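Local coordinates for protein multicopper oxidase type 1 (PDB 3G5W) that probably oxidises substrates with the help of bound copper, as a two-domain, laccase-like multicopper oxidase, at residues I169-R181 and V285-Y297. Numbering follows the deposited sequence.
Sequences INAKSFPETQPIR and VWKDKKFVPDFYY
Phe174 CE2 sits over one face of the Trp286 indole, near its rim, 3.4 Å from Trp286 CZ2; the two planes meet obliquely at 41°. Lys289 CE covers the opposite indole face, so the flat ring is held from both sides. Tryptophan suits this place, a broad apolar ring with a single N-H. That N-H shares an acceptor with the lysine ammonium: the carbonyl O of Pro175, a proline that follows a cis peptide bond, takes a bent bond from Trp286 NE1 (3.3 Å) and another from Lys289 NZ (3.2 Å). The long, bent lysine packs its methylenes while its charge serves a carbonyl.

Gln178 combines apolar CB and CG with a polar end. Its CG packs on Phe295 CB, and the bend at chi2 (-65°) carries the amide back to Val292, whose N donates to Gln178 OE1 at 2.9 Å from well above the carbonyl plane. A water joins Gln178 NE2 to Lys290 O. Tyr296 offers a ring ending in a hydroxyl that reaches the buried Gln178 O at 2.6 Å, in the carbonyl plane and on a lone pair; Thr270 OG1 also hydrogen-bonds to that oxygen.

Asn170 ND2 reaches Phe295 O at 2.9 Å, while OD1 is held by Met142 N. Arg181 brings both a flat face, stacked on Phe291 with centres 4.2 Å apart and planes at 9°, and an edge of N-H groups: NE forms a salt bridge with Glu273, and two waters link NH2 to Trp286 O and Lys289 O.

The irregular 285-297 segment, from the long connection after strand 269-274, packs over loop 170-179, which joins strands 166-169 and 180-182, each outermost in its own sheet of the second cupredoxin domain, a Greek-key beta sandwich.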
loop_
_atom_site.group_PDB
_atom_site.type_symbol
_atom_site.label_atom_id
_atom_site.label_comp_id
_atom_site.label_asym_id
_atom_site.label_seq_id
_atom_site.Cartn_x
_atom_site.Cartn_y
_atom_site.Cartn_z
ATOM N N ILE A 169 -18.370 -3.919 -1.944
ATOM C CA ILE A 169 -18.691 -2.741 -1.125
ATOM C C ILE A 169 -19.941 -3.122 -0.334
ATOM O O ILE A 169 -20.968 -3.467 -0.930
ATOM C CB ILE A 169 -19.030 -1.478 -1.961
ATOM C CG1 ILE A 169 -17.905 -1.131 -2.948
ATOM C CG2 ILE A 169 -19.325 -0.283 -1.025
ATOM C CD1 ILE A 169 -18.273 -0.033 -3.962
ATOM N N ASN A 170 -19.845 -3.088 0.996
ATOM C CA ASN A 170 -20.962 -3.495 1.878
ATOM C C ASN A 170 -21.552 -4.854 1.481
ATOM O O ASN A 170 -22.777 -5.025 1.391
ATOM C CB ASN A 170 -22.038 -2.409 1.943
ATOM C CG ASN A 170 -21.490 -1.081 2.448
ATOM O OD1 ASN A 170 -20.409 -1.032 3.034
ATOM N ND2 ASN A 170 -22.231 0.004 2.213
ATOM N N ALA A 171 -20.652 -5.800 1.218
ATOM C CA ALA A 171 -21.009 -7.197 0.936
ATOM C C ALA A 171 -21.756 -7.453 -0.379
ATOM O O ALA A 171 -22.330 -8.531 -0.550
ATOM C CB ALA A 171 -21.767 -7.824 2.119
ATOM N N LYS A 172 -21.746 -6.481 -1.297
ATOM C CA LYS A 172 -22.173 -6.727 -2.686
ATOM C C LYS A 172 -21.096 -6.384 -3.708
ATOM O O LYS A 172 -20.346 -5.426 -3.535
ATOM C CB LYS A 172 -23.457 -5.970 -3.041
ATOM C CG LYS A 172 -24.654 -6.260 -2.135
ATOM C CD LYS A 172 -25.034 -7.742 -2.111
ATOM C CE LYS A 172 -26.056 -8.096 -3.166
ATOM N NZ LYS A 172 -26.970 -9.165 -2.631
ATOM N N SER A 173 -21.029 -7.176 -4.776
ATOM C CA SER A 173 -20.201 -6.837 -5.928
ATOM C C SER A 173 -21.051 -6.164 -7.003
ATOM O O SER A 173 -22.242 -6.452 -7.144
ATOM C CB SER A 173 -19.534 -8.082 -6.517
ATOM O OG SER A 173 -18.811 -8.812 -5.536
ATOM N N PHE A 174 -20.434 -5.257 -7.749
ATOM C CA PHE A 174 -21.016 -4.754 -8.977
ATOM C C PHE A 174 -21.326 -5.965 -9.879
ATOM O O PHE A 174 -20.515 -6.895 -9.958
ATOM C CB PHE A 174 -20.027 -3.821 -9.677
ATOM C CG PHE A 174 -20.604 -3.113 -10.870
ATOM C CD1 PHE A 174 -20.492 -3.661 -12.142
ATOM C CD2 PHE A 174 -21.269 -1.902 -10.718
ATOM C CE1 PHE A 174 -21.037 -3.011 -13.252
ATOM C CE2 PHE A 174 -21.813 -1.247 -11.814
ATOM C CZ PHE A 174 -21.697 -1.804 -13.080
ATOM N N PRO A 175 -22.467 -5.942 -10.596
ATOM C CA PRO A 175 -23.458 -4.863 -10.722
ATOM C C PRO A 175 -24.578 -4.825 -9.676
ATOM O O PRO A 175 -25.608 -4.195 -9.919
ATOM C CB PRO A 175 -24.049 -5.112 -12.115
ATOM C CG PRO A 175 -23.985 -6.606 -12.274
ATOM C CD PRO A 175 -22.813 -7.101 -11.446
ATOM N N GLU A 176 -24.383 -5.470 -8.531
ATOM C CA GLU A 176 -25.420 -5.486 -7.493
ATOM C C GLU A 176 -25.185 -4.485 -6.349
ATOM O O GLU A 176 -25.891 -4.493 -5.333
ATOM C CB GLU A 176 -25.642 -6.906 -6.984
ATOM C CG GLU A 176 -26.397 -7.756 -7.989
ATOM C CD GLU A 176 -26.452 -9.217 -7.611
ATOM O OE1 GLU A 176 -26.688 -9.523 -6.422
ATOM O OE2 GLU A 176 -26.263 -10.060 -8.513
ATOM N N THR A 177 -24.197 -3.613 -6.537
ATOM C CA THR A 177 -24.050 -2.413 -5.716
ATOM C C THR A 177 -25.128 -1.397 -6.107
ATOM O O THR A 177 -25.931 -1.665 -6.999
ATOM C CB THR A 177 -22.644 -1.794 -5.893
ATOM O OG1 THR A 177 -22.356 -1.662 -7.289
ATOM C CG2 THR A 177 -21.595 -2.682 -5.261
ATOM N N GLN A 178 -25.151 -0.237 -5.447
ATOM C CA GLN A 178 -26.157 0.788 -5.731
ATOM C C GLN A 178 -25.518 2.102 -6.166
ATOM O O GLN A 178 -24.470 2.477 -5.648
ATOM C CB GLN A 178 -27.040 1.038 -4.495
ATOM C CG GLN A 178 -27.886 -0.159 -4.081
ATOM C CD GLN A 178 -28.929 -0.529 -5.112
ATOM O OE1 GLN A 178 -29.524 0.335 -5.753
ATOM N NE2 GLN A 178 -29.162 -1.827 -5.273
ATOM N N PRO A 179 -26.161 2.820 -7.105
ATOM C CA PRO A 179 -25.612 4.121 -7.485
ATOM C C PRO A 179 -25.717 5.112 -6.330
ATOM O O PRO A 179 -26.626 5.009 -5.499
ATOM C CB PRO A 179 -26.507 4.555 -8.645
ATOM C CG PRO A 179 -27.823 3.832 -8.409
ATOM C CD PRO A 179 -27.410 2.503 -7.837
ATOM N N ILE A 180 -24.770 6.036 -6.266
ATOM C CA ILE A 180 -24.824 7.152 -5.329
ATOM C C ILE A 180 -25.529 8.273 -6.074
ATOM O O ILE A 180 -25.029 8.741 -7.082
ATOM C CB ILE A 180 -23.397 7.537 -4.874
ATOM C CG1 ILE A 180 -22.835 6.416 -3.981
ATOM C CG2 ILE A 180 -23.370 8.917 -4.159
ATOM C CD1 ILE A 180 -21.321 6.457 -3.755
ATOM N N ARG A 181 -26.719 8.660 -5.611
ATOM C CA ARG A 181 -27.547 9.612 -6.359
ATOM C C ARG A 181 -27.477 11.000 -5.755
ATOM O O ARG A 181 -27.734 11.181 -4.563
ATOM C CB ARG A 181 -29.003 9.136 -6.459
ATOM C CG ARG A 181 -29.166 7.897 -7.308
ATOM C CD ARG A 181 -30.607 7.468 -7.440
ATOM N NE ARG A 181 -30.755 6.496 -8.524
ATOM C CZ ARG A 181 -31.898 5.910 -8.865
ATOM N NH1 ARG A 181 -33.015 6.186 -8.199
ATOM N NH2 ARG A 181 -31.923 5.043 -9.871
ATOM N N VAL A 285 -25.491 0.940 -18.227
ATOM C CA VAL A 285 -25.711 -0.369 -17.599
ATOM C C VAL A 285 -26.878 -0.366 -16.598
ATOM O O VAL A 285 -27.570 -1.376 -16.425
ATOM C CB VAL A 285 -24.409 -0.875 -16.902
ATOM C CG1 VAL A 285 -23.954 0.090 -15.810
ATOM C CG2 VAL A 285 -24.579 -2.305 -16.351
ATOM N N TRP A 286 -27.094 0.780 -15.960
ATOM C CA TRP A 286 -28.072 0.884 -14.895
ATOM C C TRP A 286 -29.283 1.733 -15.262
ATOM O O TRP A 286 -29.949 2.286 -14.382
ATOM C CB TRP A 286 -27.403 1.411 -13.624
ATOM C CG TRP A 286 -26.741 0.353 -12.789
ATOM C CD1 TRP A 286 -26.884 -1.006 -12.905
ATOM C CD2 TRP A 286 -25.877 0.571 -11.672
ATOM N NE1 TRP A 286 -26.148 -1.641 -11.938
ATOM C CE2 TRP A 286 -25.520 -0.698 -11.166
ATOM C CE3 TRP A 286 -25.365 1.719 -11.049
ATOM C CZ2 TRP A 286 -24.671 -0.852 -10.064
ATOM C CZ3 TRP A 286 -24.519 1.567 -9.966
ATOM C CH2 TRP A 286 -24.182 0.287 -9.479
ATOM N N LYS A 287 -29.585 1.819 -16.555
ATOM C CA LYS A 287 -30.753 2.576 -17.007
ATOM C C LYS A 287 -32.062 2.024 -16.429
ATOM O O LYS A 287 -33.001 2.780 -16.200
ATOM C CB LYS A 287 -30.808 2.665 -18.542
ATOM C CG LYS A 287 -30.997 1.348 -19.282
ATOM C CD LYS A 287 -31.048 1.588 -20.792
ATOM C CE LYS A 287 -31.504 0.349 -21.559
ATOM N NZ LYS A 287 -32.989 0.339 -21.790
ATOM N N ASP A 288 -32.095 0.718 -16.168
ATOM C CA ASP A 288 -33.297 0.038 -15.657
ATOM C C ASP A 288 -33.132 -0.555 -14.250
ATOM O O ASP A 288 -33.889 -1.450 -13.846
ATOM C CB ASP A 288 -33.731 -1.061 -16.634
ATOM C CG ASP A 288 -34.270 -0.503 -17.940
ATOM O OD1 ASP A 288 -35.225 0.309 -17.897
ATOM O OD2 ASP A 288 -33.740 -0.877 -19.010
ATOM N N LYS A 289 -32.153 -0.051 -13.509
ATOM C CA LYS A 289 -31.830 -0.567 -12.183
ATOM C C LYS A 289 -32.912 -0.234 -11.157
ATOM O O LYS A 289 -33.395 0.899 -11.091
ATOM C CB LYS A 289 -30.478 -0.012 -11.720
ATOM C CG LYS A 289 -29.632 -0.991 -10.909
ATOM C CD LYS A 289 -29.593 -0.630 -9.452
ATOM C CE LYS A 289 -28.299 -1.111 -8.802
ATOM N NZ LYS A 289 -28.156 -2.594 -8.718
ATOM N N LYS A 290 -33.282 -1.244 -10.371
ATOM C CA LYS A 290 -34.168 -1.084 -9.222
ATOM C C LYS A 290 -33.354 -0.488 -8.076
ATOM O O LYS A 290 -32.528 -1.179 -7.480
ATOM C CB LYS A 290 -34.710 -2.452 -8.785
ATOM C CG LYS A 290 -35.864 -3.017 -9.617
ATOM C CD LYS A 290 -37.213 -2.443 -9.150
ATOM C CE LYS A 290 -37.529 -2.787 -7.689
ATOM N NZ LYS A 290 -38.139 -1.612 -6.991
ATOM N N PHE A 291 -33.579 0.790 -7.774
ATOM C CA PHE A 291 -32.809 1.474 -6.737
ATOM C C PHE A 291 -33.153 0.980 -5.334
ATOM O O PHE A 291 -34.332 0.825 -4.984
ATOM C CB PHE A 291 -32.993 2.989 -6.823
ATOM C CG PHE A 291 -32.151 3.757 -5.839
ATOM C CD1 PHE A 291 -32.741 4.431 -4.777
ATOM C CD2 PHE A 291 -30.759 3.795 -5.970
ATOM C CE1 PHE A 291 -31.970 5.142 -3.863
ATOM C CE2 PHE A 291 -29.978 4.505 -5.065
ATOM C CZ PHE A 291 -30.585 5.178 -4.008
ATOM N N VAL A 292 -32.118 0.722 -4.536
ATOM C CA VAL A 292 -32.313 0.356 -3.136
ATOM C C VAL A 292 -31.753 1.459 -2.223
ATOM O O VAL A 292 -30.530 1.638 -2.150
ATOM C CB VAL A 292 -31.680 -1.020 -2.798
ATOM C CG1 VAL A 292 -31.881 -1.360 -1.325
ATOM C CG2 VAL A 292 -32.265 -2.125 -3.687
ATOM N N PRO A 293 -32.642 2.226 -1.550
ATOM C CA PRO A 293 -32.164 3.227 -0.588
ATOM C C PRO A 293 -31.510 2.587 0.637
ATOM O O PRO A 293 -31.818 1.438 0.976
ATOM C CB PRO A 293 -33.447 3.963 -0.172
ATOM C CG PRO A 293 -34.437 3.661 -1.255
ATOM C CD PRO A 293 -34.114 2.254 -1.664
ATOM N N ASP A 294 -30.594 3.332 1.261
ATOM C CA ASP A 294 -29.887 2.932 2.487
ATOM C C ASP A 294 -28.814 1.836 2.322
ATOM O O ASP A 294 -28.376 1.249 3.319
ATOM C CB ASP A 294 -30.883 2.546 3.594
ATOM C CG ASP A 294 -30.432 2.997 4.978
ATOM O OD1 ASP A 294 -29.597 3.920 5.073
ATOM O OD2 ASP A 294 -30.935 2.439 5.974
ATOM N N PHE A 295 -28.381 1.574 1.086
ATOM C CA PHE A 295 -27.322 0.594 0.830
ATOM C C PHE A 295 -25.945 1.054 1.349
ATOM O O PHE A 295 -25.033 0.236 1.546
ATOM C CB PHE A 295 -27.248 0.233 -0.661
ATOM C CG PHE A 295 -26.142 -0.737 -0.987
ATOM C CD1 PHE A 295 -24.940 -0.285 -1.545
ATOM C CD2 PHE A 295 -26.280 -2.091 -0.697
ATOM C CE1 PHE A 295 -23.902 -1.167 -1.825
ATOM C CE2 PHE A 295 -25.247 -2.985 -0.970
ATOM C CZ PHE A 295 -24.050 -2.520 -1.534
ATOM N N TYR A 296 -25.800 2.362 1.563
ATOM C CA TYR A 296 -24.588 2.916 2.182
ATOM C C TYR A 296 -24.925 3.515 3.546
ATOM O O TYR A 296 -24.173 4.331 4.081
ATOM C CB TYR A 296 -23.920 3.957 1.259
ATOM C CG TYR A 296 -23.615 3.408 -0.114
ATOM C CD1 TYR A 296 -22.496 2.601 -0.327
ATOM C CD2 TYR A 296 -24.450 3.676 -1.198
ATOM C CE1 TYR A 296 -22.216 2.069 -1.578
ATOM C CE2 TYR A 296 -24.179 3.146 -2.457
ATOM C CZ TYR A 296 -23.058 2.346 -2.634
ATOM O OH TYR A 296 -22.772 1.814 -3.860
ATOM N N TYR A 297 -26.056 3.083 4.111
ATOM C CA TYR A 297 -26.576 3.623 5.367
ATOM C C TYR A 297 -26.843 5.126 5.272
ATOM O O TYR A 297 -26.910 5.808 6.291
ATOM C CB TYR A 297 -25.624 3.343 6.545
ATOM C CG TYR A 297 -25.780 1.987 7.198
ATOM C CD1 TYR A 297 -27.028 1.543 7.652
ATOM C CD2 TYR A 297 -24.682 1.165 7.389
ATOM C CE1 TYR A 297 -27.168 0.297 8.273
ATOM C CE2 TYR A 297 -24.806 -0.088 8.008
ATOM C CZ TYR A 297 -26.054 -0.510 8.445
ATOM O OH TYR A 297 -26.189 -1.742 9.049
HETATM O O HOH W 1 -31.160 -3.381 -7.200
HETATM O O HOH W 2 -29.829 3.630 -11.975
HETATM O O HOH W 3 -34.002 3.724 -10.963
#